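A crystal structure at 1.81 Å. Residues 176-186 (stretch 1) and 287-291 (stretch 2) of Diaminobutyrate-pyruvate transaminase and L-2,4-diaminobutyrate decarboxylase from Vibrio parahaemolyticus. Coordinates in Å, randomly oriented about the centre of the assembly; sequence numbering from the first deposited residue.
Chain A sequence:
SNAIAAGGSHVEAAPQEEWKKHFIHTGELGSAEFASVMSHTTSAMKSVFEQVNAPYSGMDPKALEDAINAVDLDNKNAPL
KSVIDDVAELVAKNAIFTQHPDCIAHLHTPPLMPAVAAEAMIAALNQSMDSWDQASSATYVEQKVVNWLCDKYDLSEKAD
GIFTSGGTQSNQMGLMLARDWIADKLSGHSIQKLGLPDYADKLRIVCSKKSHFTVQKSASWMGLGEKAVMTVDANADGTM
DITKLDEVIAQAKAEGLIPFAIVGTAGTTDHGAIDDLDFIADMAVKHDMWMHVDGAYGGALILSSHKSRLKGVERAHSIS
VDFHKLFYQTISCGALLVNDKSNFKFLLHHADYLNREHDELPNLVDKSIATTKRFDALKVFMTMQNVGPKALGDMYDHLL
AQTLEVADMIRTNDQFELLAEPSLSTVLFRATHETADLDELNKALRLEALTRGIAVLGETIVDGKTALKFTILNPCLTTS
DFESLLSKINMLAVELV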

# COMPACT_ATOMS: atom_id res chain seq x y z
N MSE A 176 -14.48 6.88 -7.46
CA MSE A 176 -15.02 7.65 -6.32
C MSE A 176 -15.00 9.16 -6.63
O MSE A 176 -15.95 9.87 -6.31
N LEU A 177 -13.93 9.66 -7.25
CA LEU A 177 -13.93 11.10 -7.65
C LEU A 177 -15.10 11.35 -8.59
O LEU A 177 -15.81 12.34 -8.45
N ALA A 178 -15.33 10.42 -9.51
CA ALA A 178 -16.44 10.57 -10.48
C ALA A 178 -17.79 10.61 -9.76
O ALA A 178 -18.64 11.39 -10.12
N ARG A 179 -17.94 9.74 -8.77
CA ARG A 179 -19.15 9.64 -7.97
C ARG A 179 -19.45 11.00 -7.30
O ARG A 179 -20.53 11.53 -7.46
N ASP A 180 -18.46 11.59 -6.64
CA ASP A 180 -18.66 12.87 -5.94
C ASP A 180 -18.84 13.99 -6.98
O ASP A 180 -19.61 14.96 -6.77
N TRP A 181 -18.14 13.87 -8.11
CA TRP A 181 -18.17 14.91 -9.17
C TRP A 181 -19.62 15.04 -9.70
O TRP A 181 -20.15 16.16 -9.87
N ILE A 182 -20.26 13.90 -9.94
CA ILE A 182 -21.56 13.95 -10.60
C ILE A 182 -22.62 14.48 -9.61
O ILE A 182 -23.47 15.24 -10.05
N ALA A 183 -22.56 14.06 -8.32
CA ALA A 183 -23.50 14.63 -7.32
C ALA A 183 -23.29 16.13 -7.18
O ALA A 183 -24.27 16.91 -6.98
N ASP A 184 -22.04 16.57 -7.25
CA ASP A 184 -21.77 18.02 -7.16
C ASP A 184 -22.34 18.73 -8.39
O ASP A 184 -22.96 19.80 -8.30
N LYS A 185 -22.15 18.13 -9.55
CA LYS A 185 -22.64 18.74 -10.80
C LYS A 185 -24.19 18.77 -10.85
O LYS A 185 -24.77 19.82 -11.12
N LEU A 186 -24.85 17.64 -10.57
CA LEU A 186 -26.33 17.58 -10.69
C LEU A 186 -27.12 18.41 -9.65
O LEU A 186 -28.15 19.03 -9.98
N HIS A 287 -22.47 12.90 -23.47
CA HIS A 287 -23.33 12.44 -22.35
C HIS A 287 -22.96 13.03 -20.99
O HIS A 287 -23.60 12.73 -20.02
N ASP A 288 -21.99 13.95 -20.97
CA ASP A 288 -21.62 14.63 -19.74
C ASP A 288 -21.18 13.66 -18.65
O ASP A 288 -21.72 13.69 -17.54
N MSE A 289 -20.23 12.77 -19.00
CA MSE A 289 -19.67 11.75 -18.07
C MSE A 289 -18.20 11.99 -17.80
O MSE A 289 -17.49 12.66 -18.55
N TRP A 290 -17.75 11.36 -16.72
CA TRP A 290 -16.32 11.22 -16.37
C TRP A 290 -15.73 9.97 -17.06
O TRP A 290 -16.20 8.86 -16.83
N MSE A 291 -14.67 10.15 -17.85
CA MSE A 291 -13.98 9.02 -18.43
C MSE A 291 -12.79 8.72 -17.56
O MSE A 291 -11.91 9.58 -17.38

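Stretch 1 is helical throughout, and stretch 2 lies against it, running from a loop into a strand. No hydrogen bond joins the two, so the contact rests mainly on packing around two tryptophans.

His287 comes first and makes no contact with the helix. Its ring nitrogens are hydrogen-bonded elsewhere in the structure. Asp288 follows, with positive phi in a Schellman motif that ends the preceding helix. Its CA-to-CB bond points sideways, and chi1 is m. The carboxylate faces a charged partner at long range: Lys185 NZ lies 4.4 Å from Asp288 OD1, beyond a salt bridge. Lys185 is t, t, then chi3 -96° between wells, chi4 m. The backbone of Asp288 also meets the helix. Its carbonyl lies at the edge of the Trp181 ring, with Trp181 CH2 3.7 Å from Asp288 O. Ile182, with chi1 t and chi2 p, brings its CD1 to 4.4 Å from the same Asp288 O.

Met289 is a selenomethionine in the m, t, m rotamer. Its CA-to-CB bond points away from the helix, and its side chain stays beyond contact distance, so the contact is through the backbone: Trp181 CH2 is 3.8 Å from Met289 C.

The CA-to-CB bond of Trp290 points toward the helix, and this residue is the centre of the contact. Its chi1 is t and its chi2 is -72°. Ala178 CB lies over the ring face, 3.4 Å from Trp290 CG, in a CH-pi contact with the five-membered ring. Leu177, in the m, t rotamer, places CB 3.7 Å from Trp290 CH2. Trp181 has chi1 t and chi2 88°. It receives the edge of Trp290 on its face: Trp181 CG is 3.5 Å from Trp290 CE3, and the planes meet at 70°. Trp290 NE1 is hydrogen-bonded elsewhere in the structure.

Met291, also selenomethionine, is t, t, p. Its CA-to-CB bond points away, and it does not touch the helix.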

# COMPACT_ATOMS: atom_id res chain seq x y z
CB MSE A 176 -14.21 7.46 -5.04
CG MSE A 176 -14.98 7.98 -3.83
SE MSE A 176 -13.87 7.74 -2.29
CE MSE A 176 -13.78 5.85 -2.53
CB LEU A 177 -12.61 11.56 -8.29
CG LEU A 177 -11.45 11.59 -7.29
CD1 LEU A 177 -10.15 11.84 -8.08
CD2 LEU A 177 -11.68 12.61 -6.18
CB ALA A 178 -16.41 9.44 -11.50
CB ARG A 179 -19.02 8.49 -6.94
CG ARG A 179 -20.23 8.41 -5.99
CD ARG A 179 -19.82 7.66 -4.68
NE ARG A 179 -18.92 8.45 -3.81
CZ ARG A 179 -18.45 8.05 -2.62
NH1 ARG A 179 -18.80 6.85 -2.11
NH2 ARG A 179 -17.65 8.87 -1.91
CB ASP A 180 -17.45 13.15 -5.05
CG ASP A 180 -17.41 12.27 -3.80
OD1 ASP A 180 -18.02 11.16 -3.76
OD2 ASP A 180 -16.73 12.67 -2.87
CB TRP A 181 -17.15 14.54 -10.26
CG TRP A 181 -17.20 15.30 -11.56
CD1 TRP A 181 -16.57 16.46 -11.87
CD2 TRP A 181 -17.90 14.89 -12.72
NE1 TRP A 181 -16.85 16.81 -13.17
CE2 TRP A 181 -17.66 15.85 -13.72
CE3 TRP A 181 -18.70 13.77 -13.02
CZ2 TRP A 181 -18.19 15.74 -15.02
CZ3 TRP A 181 -19.24 13.67 -14.30
CH2 TRP A 181 -19.00 14.67 -15.27
CB ILE A 182 -22.04 12.59 -11.16
CG1 ILE A 182 -23.25 12.79 -12.12
CG2 ILE A 182 -22.42 11.61 -10.05
CD1 ILE A 182 -22.95 13.68 -13.34
CB ALA A 183 -23.40 13.93 -5.94
CB ASP A 184 -20.27 18.28 -7.08
CG ASP A 184 -19.95 19.77 -7.02
OD1 ASP A 184 -20.47 20.42 -6.12
OD2 ASP A 184 -19.23 20.28 -7.91
CB LYS A 185 -22.04 18.02 -12.02
CG LYS A 185 -22.54 18.47 -13.37
CD LYS A 185 -22.33 17.32 -14.39
CE LYS A 185 -21.03 17.48 -15.17
NZ LYS A 185 -20.80 18.86 -15.71
CB LEU A 186 -26.83 16.11 -10.77
CG LEU A 186 -26.30 15.27 -11.95
CD1 LEU A 186 -26.86 13.83 -11.97
CD2 LEU A 186 -26.49 15.93 -13.32
CB HIS A 287 -23.43 10.91 -22.36
CG HIS A 287 -24.04 10.38 -23.63
ND1 HIS A 287 -25.37 10.58 -23.94
CD2 HIS A 287 -23.51 9.68 -24.65
CE1 HIS A 287 -25.64 9.99 -25.10
NE2 HIS A 287 -24.53 9.44 -25.55
CB ASP A 288 -22.76 15.54 -19.26
CG ASP A 288 -22.74 16.86 -19.99
OD1 ASP A 288 -21.73 17.60 -19.82
OD2 ASP A 288 -23.67 17.12 -20.77
CB MSE A 289 -19.84 10.29 -18.61
CG MSE A 289 -21.25 9.93 -19.14
SE MSE A 289 -21.43 8.15 -19.84
CE MSE A 289 -20.26 8.32 -21.39
CB TRP A 290 -16.30 10.98 -14.87
CG TRP A 290 -14.99 10.89 -14.25
CD1 TRP A 290 -14.07 9.85 -14.35
CD2 TRP A 290 -14.41 11.84 -13.34
NE1 TRP A 290 -12.96 10.13 -13.59
CE2 TRP A 290 -13.14 11.34 -12.95
CE3 TRP A 290 -14.83 13.09 -12.84
CZ2 TRP A 290 -12.27 12.04 -12.10
CZ3 TRP A 290 -13.99 13.77 -11.98
CH2 TRP A 290 -12.72 13.26 -11.62
CB MSE A 291 -13.50 9.24 -19.86
CG MSE A 291 -12.64 7.94 -20.29
SE MSE A 291 -12.06 8.01 -22.16
CE MSE A 291 -10.70 9.38 -22.05